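PDB 1I5P: pesticidal crystal protein Cry2Aa from Bacillus thuringiensis serovar kurstaki, which promotes colloid-osmotic lysis by binding to the midgut epithelial cells of dipteran (Aedes aegypti) and lepidopteran (Manduca sexta) larvae. Local coordinates for residues Ser278-Gln284 with Leu378-Thr382; Gly310-Leu316 with Leu356-Cys362; Thr332-Ala338 with Gly459-Leu464; Trp393-Ser397 with Ala408-Arg412; Pro430-Arg434 with Ile450-Thr456. Residues are numbered along the deposited sequence.

How the contacts relate
All five contacts lie in the middle, beta-prism domain of the toxin. From the N terminus, 278-284 opens contact 1, whose loop closes at 378-382. Contact 2 (310-316 with 356-362) is nested within that loop. Segment 332-338 opens contact 3 inside both loops, and contact 3 closes only at 459-464, so it crosses contacts 1 and 2. Contacts 4 (393-397 with 408-412) and 5 (430-434 with 450-456) are short closures nested inside contact 3. Contact 3 touches all the others: strands 308-321 and 329-342 join it to contact 2, Gln394 and Glu396 to contact 4, Tyr463 to contacts 1 and 5. Contacts 4 and 5 stay about 8 Å apart at their nearest atoms.

Contact 1 of 5, residues Ser278-Gln284 with Leu378-Thr382; sequences SGSGPQQ and LDSGT
In the beta-prism domain, the loop that leaves strand 275-278 lies along the start of strand 381-385, an irregular pairing centred on Ser380, Leu378 and Asp379. The backbones are closest at Gly279 and Asp379 (CA to CA 3.9 Å) and separate slightly at Gly281 and Ser380 (CA to CA 4.6 Å). Both glycines allow this approach: a CB on Gly279 would clash with Leu378 O, and Gly281, at phi/psi 124/169, would drive one into Ser380 O. Their CA atoms instead make CA-H...O contacts, Gly279 CA to Leu378 O and Gly281 CA to Ser380 O, each 3.2 Å. Leu378 (m, t) points toward the loop and sets CD1 3.7 Å from Ser278 CA; on strand 462-469 it also touches Leu464. Asp379 (chi1 m) turns its carboxylate back, so that OD1 accepts Ser280 N at 2.7 Å, nearly linear; water 1 joins the same OD1 to Ser280 OG, and OD2 is bonded by Asn414 N. One residue on, Ser380 N donates to Ser280 O at 2.8 Å. Water 3 links Leu378 O with Gln284 NE2. Ser380, the residue most covered, takes rotamer p and places its hydroxyl against loop residues 283-284: its OG receives a weak bond from Gln283 N at 3.3 Å and donates to Gln284 OE1 at 2.8 Å.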
# COMPACT_ATOMS: atom_id res chain seq x y z
N SER A 278 14.20 1.86 -3.86
CA SER A 278 15.51 2.48 -3.70
C SER A 278 16.33 1.97 -4.88
O SER A 278 15.94 1.01 -5.54
CB SER A 278 16.16 2.10 -2.36
OG SER A 278 16.64 0.76 -2.34
N GLY A 279 17.47 2.61 -5.14
CA GLY A 279 18.27 2.21 -6.28
C GLY A 279 19.17 1.00 -6.14
O GLY A 279 19.60 0.63 -5.04
N SER A 280 19.44 0.37 -7.28
CA SER A 280 20.33 -0.78 -7.37
C SER A 280 21.67 -0.16 -7.75
O SER A 280 21.75 1.04 -8.00
CB SER A 280 19.89 -1.74 -8.48
OG SER A 280 18.60 -2.26 -8.21
N GLY A 281 22.72 -0.96 -7.81
CA GLY A 281 24.02 -0.42 -8.16
C GLY A 281 25.04 -0.73 -7.09
O GLY A 281 24.68 -1.16 -6.00
N PRO A 282 26.33 -0.50 -7.37
CA PRO A 282 27.40 -0.77 -6.40
C PRO A 282 27.61 0.25 -5.28
O PRO A 282 28.34 -0.04 -4.33
CB PRO A 282 28.62 -0.88 -7.30
CG PRO A 282 28.35 0.20 -8.30
CD PRO A 282 26.90 -0.07 -8.66
N GLN A 283 27.00 1.43 -5.36
CA GLN A 283 27.18 2.46 -4.33
C GLN A 283 26.40 2.24 -3.03
O GLN A 283 26.95 2.41 -1.94
CB GLN A 283 26.84 3.84 -4.89
CG GLN A 283 27.86 4.38 -5.86
CD GLN A 283 27.61 5.83 -6.23
OE1 GLN A 283 27.31 6.66 -5.38
NE2 GLN A 283 27.76 6.14 -7.52
N GLN A 284 25.14 1.87 -3.14
CA GLN A 284 24.31 1.64 -1.96
C GLN A 284 24.69 0.29 -1.36
O GLN A 284 24.09 -0.73 -1.68
CB GLN A 284 22.83 1.67 -2.37
CG GLN A 284 22.46 2.93 -3.13
CD GLN A 284 22.69 2.83 -4.63
OE1 GLN A 284 23.51 2.03 -5.10
NE2 GLN A 284 21.98 3.65 -5.40
N LEU A 378 16.61 5.53 -9.52
CA LEU A 378 17.45 5.68 -8.34
C LEU A 378 18.75 4.87 -8.36
O LEU A 378 19.53 4.92 -7.40
CB LEU A 378 16.64 5.28 -7.11
CG LEU A 378 15.25 5.91 -7.01
CD1 LEU A 378 14.40 5.15 -6.00
CD2 LEU A 378 15.39 7.38 -6.62
N ASP A 379 18.97 4.13 -9.44
CA ASP A 379 20.16 3.29 -9.56
C ASP A 379 21.46 4.08 -9.67
O ASP A 379 21.47 5.24 -10.08
CB ASP A 379 20.04 2.39 -10.80
CG ASP A 379 18.95 1.33 -10.65
OD1 ASP A 379 18.33 1.24 -9.57
OD2 ASP A 379 18.72 0.59 -11.63
N SER A 380 22.54 3.42 -9.27
CA SER A 380 23.88 3.99 -9.36
C SER A 380 24.67 2.98 -10.18
O SER A 380 24.21 1.86 -10.39
CB SER A 380 24.52 4.12 -7.97
OG SER A 380 24.85 2.84 -7.46
N GLY A 381 25.86 3.37 -10.62
CA GLY A 381 26.67 2.46 -11.40
C GLY A 381 28.00 3.04 -11.85
O GLY A 381 28.31 4.21 -11.62
N THR A 382 28.81 2.20 -12.48
CA THR A 382 30.10 2.64 -12.96
C THR A 382 30.30 2.23 -14.41
O THR A 382 30.13 1.06 -14.75
CB THR A 382 31.25 2.05 -12.13
OG1 THR A 382 31.08 2.41 -10.75
CG2 THR A 382 32.60 2.58 -12.61
O HOH W 1 16.79 -0.85 -9.46
O HOH W 2 29.53 3.94 -8.75
O HOH W 3 19.95 6.02 -5.15

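Contact 2 of 5, residues Gly310-Leu316 with Leu356-Cys362; sequences GISGTRL and LNHNFNC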
# COMPACT_ATOMS: atom_id res chain seq x y z
N GLY A 310 8.56 18.61 -4.58
CA GLY A 310 9.80 18.29 -5.25
C GLY A 310 10.97 18.10 -4.30
O GLY A 310 10.78 17.79 -3.13
N ILE A 311 12.18 18.29 -4.80
CA ILE A 311 13.36 18.14 -3.97
C ILE A 311 14.40 19.18 -4.36
O ILE A 311 14.34 19.76 -5.44
CB ILE A 311 14.04 16.75 -4.13
CG1 ILE A 311 14.58 16.61 -5.56
CG2 ILE A 311 13.04 15.63 -3.84
CD1 ILE A 311 15.54 15.45 -5.74
N SER A 312 15.35 19.40 -3.46
CA SER A 312 16.45 20.31 -3.71
C SER A 312 17.66 19.48 -3.29
O SER A 312 17.53 18.56 -2.48
CB SER A 312 16.35 21.57 -2.85
OG SER A 312 16.63 21.30 -1.49
N GLY A 313 18.82 19.78 -3.84
CA GLY A 313 19.99 19.02 -3.46
C GLY A 313 21.27 19.54 -4.06
O GLY A 313 21.28 20.53 -4.80
N THR A 314 22.37 18.88 -3.71
CA THR A 314 23.68 19.26 -4.21
C THR A 314 24.21 18.19 -5.15
O THR A 314 24.57 17.10 -4.71
CB THR A 314 24.69 19.41 -3.07
OG1 THR A 314 24.16 20.29 -2.07
CG2 THR A 314 26.00 19.98 -3.60
N ARG A 315 24.24 18.49 -6.44
CA ARG A 315 24.78 17.54 -7.41
C ARG A 315 26.16 18.01 -7.83
O ARG A 315 26.38 19.20 -8.08
CB ARG A 315 23.88 17.43 -8.64
CG ARG A 315 23.74 18.71 -9.44
CD ARG A 315 22.78 18.46 -10.59
NE ARG A 315 22.28 19.69 -11.18
CZ ARG A 315 21.19 19.74 -11.94
NH1 ARG A 315 20.51 18.63 -12.19
NH2 ARG A 315 20.79 20.90 -12.46
N LEU A 316 27.10 17.08 -7.91
CA LEU A 316 28.46 17.42 -8.31
C LEU A 316 28.96 16.55 -9.46
O LEU A 316 28.69 15.35 -9.50
CB LEU A 316 29.42 17.27 -7.12
CG LEU A 316 29.21 18.19 -5.91
CD1 LEU A 316 30.20 17.82 -4.81
CD2 LEU A 316 29.38 19.65 -6.32
N LEU A 356 26.43 21.70 2.95
CA LEU A 356 26.59 22.05 1.54
C LEU A 356 25.36 22.77 1.01
O LEU A 356 24.24 22.43 1.37
CB LEU A 356 26.82 20.80 0.70
CG LEU A 356 28.05 19.92 0.93
CD1 LEU A 356 27.91 18.64 0.10
CD2 LEU A 356 29.32 20.67 0.55
N ASN A 357 25.58 23.76 0.14
CA ASN A 357 24.46 24.47 -0.46
C ASN A 357 23.97 23.66 -1.65
O ASN A 357 24.76 23.11 -2.41
CB ASN A 357 24.89 25.86 -0.93
CG ASN A 357 24.95 26.87 0.19
OD1 ASN A 357 24.00 27.02 0.96
ND2 ASN A 357 26.06 27.60 0.27
N HIS A 358 22.65 23.59 -1.79
CA HIS A 358 22.05 22.85 -2.89
C HIS A 358 22.11 23.68 -4.16
O HIS A 358 21.87 24.89 -4.13
CB HIS A 358 20.61 22.49 -2.54
CG HIS A 358 20.49 21.58 -1.36
ND1 HIS A 358 19.28 21.21 -0.81
CD2 HIS A 358 21.44 20.94 -0.63
CE1 HIS A 358 19.49 20.39 0.20
NE2 HIS A 358 20.79 20.21 0.33
N ASN A 359 22.44 23.04 -5.28
CA ASN A 359 22.56 23.75 -6.55
C ASN A 359 21.50 23.38 -7.57
O ASN A 359 21.67 23.62 -8.77
CB ASN A 359 23.94 23.51 -7.16
CG ASN A 359 24.36 22.05 -7.14
OD1 ASN A 359 23.56 21.17 -6.84
ND2 ASN A 359 25.62 21.79 -7.47
N PHE A 360 20.39 22.81 -7.12
CA PHE A 360 19.32 22.47 -8.05
C PHE A 360 18.03 22.14 -7.31
O PHE A 360 18.06 21.68 -6.17
CB PHE A 360 19.75 21.30 -8.95
CG PHE A 360 19.55 19.94 -8.33
CD1 PHE A 360 18.35 19.26 -8.49
CD2 PHE A 360 20.57 19.34 -7.60
CE1 PHE A 360 18.16 18.00 -7.92
CE2 PHE A 360 20.39 18.08 -7.03
CZ PHE A 360 19.18 17.41 -7.19
N ASN A 361 16.90 22.41 -7.97
CA ASN A 361 15.56 22.14 -7.43
C ASN A 361 14.73 21.45 -8.49
O ASN A 361 14.50 21.98 -9.58
CB ASN A 361 14.86 23.44 -7.00
CG ASN A 361 15.31 23.93 -5.63
OD1 ASN A 361 16.30 24.66 -5.52
ND2 ASN A 361 14.60 23.53 -4.58
N CYS A 362 14.26 20.25 -8.15
CA CYS A 362 13.46 19.39 -9.03
C CYS A 362 12.05 19.23 -8.45
O CYS A 362 11.88 18.72 -7.35
CB CYS A 362 14.15 18.03 -9.15
SG CYS A 362 13.15 16.71 -9.94
O HOH W 4 23.51 22.29 -11.24
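This is an antiparallel strand pairing in the beta-prism domain, where strand 360-363 and the loop before it run beside strand 308-321; the axes of 310-316 and 360-362 approach to 4.6 Å at their closest, with directions 159° apart. Ile311 and Cys362 form a hydrogen-bonded pair (Ile311 N to Cys362 O 2.6 Å, Cys362 N to Ile311 O 2.8 Å), and Ser312 with Asn361 the non-hydrogen-bonded pair beside it. In the residues before Phe360, side chains take over much of the bonding: Asn359 OD1 accepts Arg315 N and its ND2 donates to Arg315 O, both at 2.8 Å, copying a backbone pairing. Gly313, lacking a side chain, leaves room for the Phe360 ring; its CA makes a CH-pi contact over the His358 ring face, 3.5 Å from the centroid, and His358 ND1 is hydrogen-bonded to Ser312 OG at 2.7 Å. The Arg315 guanidinium lies flat on Phe360 (centres 4.7 Å apart, planes at 19°), while its NH1 reaches Ala408 O. Cys362 also forms the disulfide with Cys406, so this antiparallel beta-sheet pairing is covalently tied to the neighbouring sheet of the prism.

Contact 3 of 5, residues Thr332-Ala338 with Gly459-Leu464; sequences THSLNSA and GARAYL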
# COMPACT_ATOMS: atom_id res chain seq x y z
N THR A 332 32.98 11.45 -11.62
CA THR A 332 32.00 11.01 -10.64
C THR A 332 30.85 12.00 -10.52
O THR A 332 31.04 13.14 -10.10
CB THR A 332 32.66 10.81 -9.25
OG1 THR A 332 31.65 10.49 -8.28
CG2 THR A 332 33.38 12.08 -8.82
N HIS A 333 29.66 11.56 -10.92
CA HIS A 333 28.45 12.38 -10.85
C HIS A 333 27.72 11.94 -9.59
O HIS A 333 27.17 10.84 -9.53
CB HIS A 333 27.56 12.14 -12.07
CG HIS A 333 28.24 12.44 -13.37
ND1 HIS A 333 28.62 13.71 -13.74
CD2 HIS A 333 28.62 11.62 -14.38
CE1 HIS A 333 29.20 13.67 -14.92
NE2 HIS A 333 29.22 12.41 -15.33
N SER A 334 27.71 12.80 -8.58
CA SER A 334 27.09 12.46 -7.31
C SER A 334 26.08 13.46 -6.77
O SER A 334 26.07 14.63 -7.15
CB SER A 334 28.18 12.26 -6.26
OG SER A 334 28.93 13.46 -6.11
N LEU A 335 25.23 12.96 -5.87
CA LEU A 335 24.23 13.76 -5.18
C LEU A 335 24.72 13.67 -3.74
O LEU A 335 24.61 12.63 -3.10
CB LEU A 335 22.83 13.16 -5.29
CG LEU A 335 21.77 13.88 -4.44
CD1 LEU A 335 21.63 15.32 -4.90
CD2 LEU A 335 20.43 13.15 -4.56
N ASN A 336 25.29 14.77 -3.26
CA ASN A 336 25.87 14.83 -1.93
C ASN A 336 24.92 15.21 -0.81
O ASN A 336 25.16 14.88 0.36
CB ASN A 336 27.05 15.80 -1.95
CG ASN A 336 28.20 15.30 -2.82
OD1 ASN A 336 28.00 14.87 -3.95
ND2 ASN A 336 29.41 15.38 -2.28
N SER A 337 23.84 15.90 -1.15
CA SER A 337 22.87 16.34 -0.16
C SER A 337 21.51 16.51 -0.81
O SER A 337 21.40 16.84 -1.99
CB SER A 337 23.32 17.68 0.43
OG SER A 337 22.42 18.14 1.42
N ALA A 338 20.46 16.30 -0.02
CA ALA A 338 19.11 16.42 -0.55
C ALA A 338 18.09 16.70 0.53
O ALA A 338 18.29 16.39 1.70
CB ALA A 338 18.74 15.14 -1.30
N GLY A 459 30.93 15.80 2.43
CA GLY A 459 30.30 15.92 1.13
C GLY A 459 29.25 14.83 1.11
O GLY A 459 28.14 15.01 0.61
N ALA A 460 29.61 13.68 1.67
CA ALA A 460 28.75 12.51 1.76
C ALA A 460 27.93 12.22 0.50
O ALA A 460 28.22 12.72 -0.59
CB ALA A 460 27.82 12.65 2.96
N ARG A 461 26.89 11.41 0.67
CA ARG A 461 26.03 11.03 -0.43
C ARG A 461 24.58 10.92 0.01
O ARG A 461 24.28 10.66 1.17
CB ARG A 461 26.47 9.68 -1.00
CG ARG A 461 27.83 9.69 -1.70
CD ARG A 461 27.74 10.34 -3.06
NE ARG A 461 28.97 10.21 -3.83
CZ ARG A 461 30.07 10.94 -3.63
NH1 ARG A 461 30.09 11.87 -2.69
NH2 ARG A 461 31.13 10.73 -4.39
N ALA A 462 23.67 11.14 -0.94
CA ALA A 462 22.24 11.05 -0.68
C ALA A 462 21.65 10.09 -1.71
O ALA A 462 21.79 10.31 -2.91
CB ALA A 462 21.59 12.42 -0.81
N TYR A 463 21.03 9.02 -1.24
CA TYR A 463 20.40 8.04 -2.11
C TYR A 463 18.90 8.08 -1.81
O TYR A 463 18.46 7.68 -0.74
CB TYR A 463 20.98 6.65 -1.85
CG TYR A 463 22.47 6.60 -2.12
CD1 TYR A 463 23.40 6.55 -1.07
CD2 TYR A 463 22.96 6.63 -3.42
CE1 TYR A 463 24.77 6.54 -1.32
CE2 TYR A 463 24.33 6.61 -3.69
CZ TYR A 463 25.23 6.57 -2.64
OH TYR A 463 26.58 6.55 -2.93
N LEU A 464 18.14 8.59 -2.77
CA LEU A 464 16.70 8.76 -2.61
C LEU A 464 15.84 7.51 -2.71
O LEU A 464 16.20 6.52 -3.36
CB LEU A 464 16.20 9.80 -3.60
CG LEU A 464 17.02 11.09 -3.61
CD1 LEU A 464 16.38 12.11 -4.53
CD2 LEU A 464 17.13 11.64 -2.19
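The Arg461 side chain folds back against Ser334, whose CB sits over one face of the guanidinium, 3.3 Å from Arg461 NE. Successive m rotamers at chi1 and chi2 make this possible: CA-to-CB points away overall, yet the far end of the side chain returns along strand 329-342, and Arg461 NH1 donates to its neighbour's carbonyl, Ala460 O, at 2.9 Å. Asn336 is the residue of its strand most covered here. Its ND2 makes a weak hydrogen bond to Gly459 O at 3.2 Å, though the position of that oxygen is less certain; its OD1 accepts Ser334 OG at 2.7 Å, consistent with the amide's orientation. The backbones meet through one strong link, Ala462 N to Leu335 O at 2.8 Å, supplemented by Arg461 CA 3.4 Å from the same oxygen. The axes of 332-338 and 462-464 come within 6.4 Å at an angle of 89°, so the strands do not run on as paired neighbours; they belong to different sheets of the beta prism, and these two short segments cross almost at right angles. Where they cross, apolar side chains meet. Leu335 CG approaches Ala462 CB at 3.9 Å and Leu335 CD2 comes within 4.1 Å of Leu464 CG. Ala338 CB lies 4.0 Å from both Ala462 CB and Leu464 CD2. Between the sheets, Gln394 OE1 accepts Leu335 N and Glu396 OE1 accepts Leu464 N.

Contact 4 of 5, residues Trp393-Ser397 with Ala408-Arg412; sequences WQTES and AFSAR
A G1 beta bulge of the beta-prism domain lies at Glu396 and Ser397, which both face Trp377; Glu396 takes the left-handed conformation (phi/psi 55/56). Segment 408-412 crosses the segment holding it, end-to-end directions 100° apart. Two backbone bonds set the register, Phe409 N to Thr395 O and Ala408 N to Glu396 O, each 3.0 Å. Water 5 bridges Gln394 O and Ser410 O; water 6 bridges Phe409 O and Ser397 OG, which is also hydrogen-bonded to Cys406 O. Just before the bulge, Thr395 (p) packs CG2 3.7 Å from Arg412 CG, while its OG1 donates to Asp379 O. Gln394 NE2 bonds to Glu396 OE2 at 3.0 Å, and Gln394 OE1 accepts Leu335 N. At the start of 393-397, Trp393 (p, chi2 -91°) supports Arg412 (p, t, m), whose charge also pairs with Asp383 in a salt bridge. The guanidinium lies flat on the indole, planes at 12°, with Arg412 CZ 3.7 Å from the centroid of the Trp393 five-membered ring, a cation-pi contact, and Arg412 CD 3.9 Å from that of its six-membered ring.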
# COMPACT_ATOMS: atom_id res chain seq x y z
N TRP A 393 28.34 7.04 -11.55
CA TRP A 393 27.14 7.85 -11.70
C TRP A 393 26.00 7.49 -10.78
O TRP A 393 25.88 6.36 -10.30
CB TRP A 393 26.62 7.78 -13.15
CG TRP A 393 26.49 6.37 -13.66
CD1 TRP A 393 27.44 5.65 -14.34
CD2 TRP A 393 25.36 5.49 -13.51
NE1 TRP A 393 26.97 4.39 -14.61
CE2 TRP A 393 25.71 4.26 -14.11
CE3 TRP A 393 24.10 5.62 -12.91
CZ2 TRP A 393 24.83 3.16 -14.14
CZ3 TRP A 393 23.23 4.53 -12.94
CH2 TRP A 393 23.60 3.31 -13.55
N GLN A 394 25.17 8.50 -10.55
CA GLN A 394 23.96 8.38 -9.76
C GLN A 394 22.86 8.87 -10.70
O GLN A 394 23.16 9.42 -11.76
CB GLN A 394 24.05 9.25 -8.50
CG GLN A 394 24.51 8.50 -7.26
CD GLN A 394 24.58 9.39 -6.03
OE1 GLN A 394 25.59 10.04 -5.77
NE2 GLN A 394 23.49 9.43 -5.27
N THR A 395 21.61 8.65 -10.33
CA THR A 395 20.49 9.10 -11.15
C THR A 395 19.66 10.08 -10.32
O THR A 395 19.76 11.29 -10.48
CB THR A 395 19.60 7.92 -11.61
OG1 THR A 395 19.44 6.99 -10.53
CG2 THR A 395 20.22 7.21 -12.81
N GLU A 396 18.86 9.54 -9.40
CA GLU A 396 18.04 10.35 -8.53
C GLU A 396 17.17 11.27 -9.37
O GLU A 396 17.20 12.49 -9.20
CB GLU A 396 18.92 11.19 -7.59
CG GLU A 396 20.14 10.46 -7.02
CD GLU A 396 19.79 9.28 -6.13
OE1 GLU A 396 18.62 9.17 -5.69
OE2 GLU A 396 20.69 8.46 -5.85
N SER A 397 16.40 10.68 -10.28
CA SER A 397 15.53 11.44 -11.18
C SER A 397 14.07 11.06 -11.02
O SER A 397 13.75 9.96 -10.56
CB SER A 397 15.98 11.21 -12.63
OG SER A 397 15.08 11.82 -13.54
N ALA A 408 18.83 14.81 -10.23
CA ALA A 408 20.25 15.10 -10.21
C ALA A 408 20.92 14.82 -11.55
O ALA A 408 21.62 15.67 -12.09
CB ALA A 408 20.93 14.31 -9.10
N PHE A 409 20.70 13.63 -12.09
CA PHE A 409 21.32 13.27 -13.36
C PHE A 409 20.41 12.50 -14.29
O PHE A 409 19.35 12.02 -13.89
CB PHE A 409 22.59 12.45 -13.10
CG PHE A 409 23.58 13.12 -12.20
CD1 PHE A 409 23.61 12.83 -10.84
CD2 PHE A 409 24.45 14.08 -12.70
CE1 PHE A 409 24.51 13.48 -9.99
CE2 PHE A 409 25.35 14.73 -11.86
CZ PHE A 409 25.38 14.44 -10.50
N SER A 410 20.86 12.36 -15.54
CA SER A 410 20.11 11.66 -16.56
C SER A 410 19.58 10.31 -16.10
O SER A 410 20.22 9.61 -15.32
CB SER A 410 20.99 11.45 -17.79
OG SER A 410 21.41 12.70 -18.32
N ALA A 411 18.39 9.96 -16.58
CA ALA A 411 17.75 8.71 -16.22
C ALA A 411 18.37 7.51 -16.93
O ALA A 411 18.76 7.60 -18.09
CB ALA A 411 16.26 8.77 -16.55
N ARG A 412 18.47 6.41 -16.20
CA ARG A 412 19.02 5.16 -16.70
C ARG A 412 18.88 4.10 -15.62
O ARG A 412 18.65 4.42 -14.45
CB ARG A 412 20.49 5.33 -17.11
CG ARG A 412 21.41 5.88 -16.03
CD ARG A 412 22.83 6.09 -16.57
NE ARG A 412 23.47 4.83 -16.97
CZ ARG A 412 24.75 4.72 -17.34
NH1 ARG A 412 25.53 5.79 -17.36
NH2 ARG A 412 25.24 3.53 -17.67
O HOH W 5 23.02 9.20 -14.62
O HOH W 6 16.83 13.74 -14.43

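Contact 5 of 5, residues Pro430-Arg434 with Ile450-Thr456; sequences PLVIR and IESPSGT
Two irregular segments meet here, on either side of the short helix 435-438 in the beta-prism domain: 430-434 leads from strand 422-430 to Arg434, the helix N-cap, and 450-456 leads on toward strand 462-469. Nearest CA pairs are Val432 with Ser452 at 5.0 Å, Arg434 with Pro453 at 5.7 Å and Pro430 with Glu451 at 5.8 Å. Ser452 (chi1 -82°) turns its OG to Val432 N for a weak hydrogen bond of 3.3 Å, and Ser452 CA approaches Val432 O at 3.3 Å. Pro430, C-gamma endo, places CD 3.7 Å from CG2 of Ile450 (m, m); Ile433 (m, t) meets that CG2 with its own CG2 at 4.3 Å, and both isoleucines rest on helix 293-300. Val432 (t) sets CB 3.9 Å from CD of Pro453, C-gamma exo. Arg434 (m, t, m) lays CG 3.5 Å from Pro453 CG and forms a salt bridge with Glu436. Pro453 opens a type II turn ending at Thr456, with Gly455 at phi/psi 97/1. Water 7 spans Arg434 N and Glu451 O, 2.7 Å each. With one weak direct hydrogen bond, cohesion between the segments probably comes mainly from proline and aliphatic packing and from this bridging water.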
# COMPACT_ATOMS: atom_id res chain seq x y z
N PRO A 430 21.73 8.37 3.59
CA PRO A 430 23.11 8.72 3.25
C PRO A 430 23.86 7.41 3.00
O PRO A 430 23.29 6.33 3.19
CB PRO A 430 23.60 9.42 4.52
CG PRO A 430 22.92 8.61 5.57
CD PRO A 430 21.49 8.54 5.03
N LEU A 431 25.12 7.48 2.58
CA LEU A 431 25.89 6.27 2.32
C LEU A 431 25.86 5.34 3.53
O LEU A 431 25.68 4.13 3.40
CB LEU A 431 27.34 6.61 1.97
CG LEU A 431 28.24 5.40 1.66
CD1 LEU A 431 27.70 4.63 0.47
CD2 LEU A 431 29.67 5.88 1.38
N VAL A 432 26.01 5.91 4.72
CA VAL A 432 26.00 5.12 5.95
C VAL A 432 25.13 5.78 7.00
O VAL A 432 25.35 6.94 7.38
CB VAL A 432 27.43 4.96 6.54
CG1 VAL A 432 27.38 4.05 7.76
CG2 VAL A 432 28.37 4.39 5.49
N ILE A 433 24.12 5.06 7.48
CA ILE A 433 23.24 5.57 8.52
C ILE A 433 23.85 5.14 9.85
O ILE A 433 24.14 3.96 10.05
CB ILE A 433 21.83 4.97 8.42
CG1 ILE A 433 21.23 5.30 7.05
CG2 ILE A 433 20.96 5.50 9.56
CD1 ILE A 433 19.94 4.56 6.76
N ARG A 434 24.05 6.09 10.75
CA ARG A 434 24.64 5.81 12.05
C ARG A 434 23.76 4.85 12.84
O ARG A 434 22.53 4.85 12.69
CB ARG A 434 24.79 7.12 12.84
CG ARG A 434 25.24 8.31 11.99
CD ARG A 434 25.67 9.51 12.83
NE ARG A 434 24.59 10.18 13.55
CZ ARG A 434 24.57 10.36 14.87
NH1 ARG A 434 25.56 9.89 15.62
NH2 ARG A 434 23.58 11.03 15.45
N ILE A 450 19.54 13.16 8.70
CA ILE A 450 20.16 11.84 8.65
C ILE A 450 21.42 11.91 7.80
O ILE A 450 21.37 11.84 6.57
CB ILE A 450 19.20 10.79 8.04
CG1 ILE A 450 17.85 10.84 8.77
CG2 ILE A 450 19.80 9.40 8.16
CD1 ILE A 450 17.95 10.66 10.28
N GLU A 451 22.57 12.07 8.46
CA GLU A 451 23.85 12.19 7.78
C GLU A 451 24.81 11.06 8.14
O GLU A 451 24.63 10.38 9.15
CB GLU A 451 24.46 13.56 8.12
CG GLU A 451 25.84 13.86 7.56
CD GLU A 451 26.28 15.29 7.83
OE1 GLU A 451 26.07 15.79 8.96
OE2 GLU A 451 26.85 15.94 6.91
N SER A 452 25.83 10.86 7.31
CA SER A 452 26.83 9.83 7.55
C SER A 452 27.63 10.16 8.80
O SER A 452 27.82 11.33 9.13
CB SER A 452 27.80 9.72 6.37
OG SER A 452 27.26 8.94 5.31
N PRO A 453 28.13 9.13 9.51
CA PRO A 453 28.91 9.35 10.72
C PRO A 453 30.12 10.19 10.36
O PRO A 453 30.58 10.13 9.22
CB PRO A 453 29.30 7.94 11.14
CG PRO A 453 28.17 7.11 10.61
CD PRO A 453 28.03 7.69 9.22
N SER A 454 30.62 10.98 11.31
CA SER A 454 31.80 11.80 11.03
C SER A 454 32.95 10.92 10.57
O SER A 454 33.13 9.81 11.06
CB SER A 454 32.22 12.58 12.28
OG SER A 454 31.63 13.87 12.31
N GLY A 455 33.73 11.44 9.62
CA GLY A 455 34.85 10.68 9.09
C GLY A 455 34.40 10.01 7.81
O GLY A 455 35.16 9.28 7.17
N THR A 456 33.14 10.26 7.45
CA THR A 456 32.53 9.71 6.25
C THR A 456 31.73 10.78 5.47
O THR A 456 31.51 10.64 4.27
CB THR A 456 31.56 8.55 6.59
OG1 THR A 456 32.21 7.62 7.46
CG2 THR A 456 31.12 7.83 5.33
O HOH W 7 22.90 8.44 10.03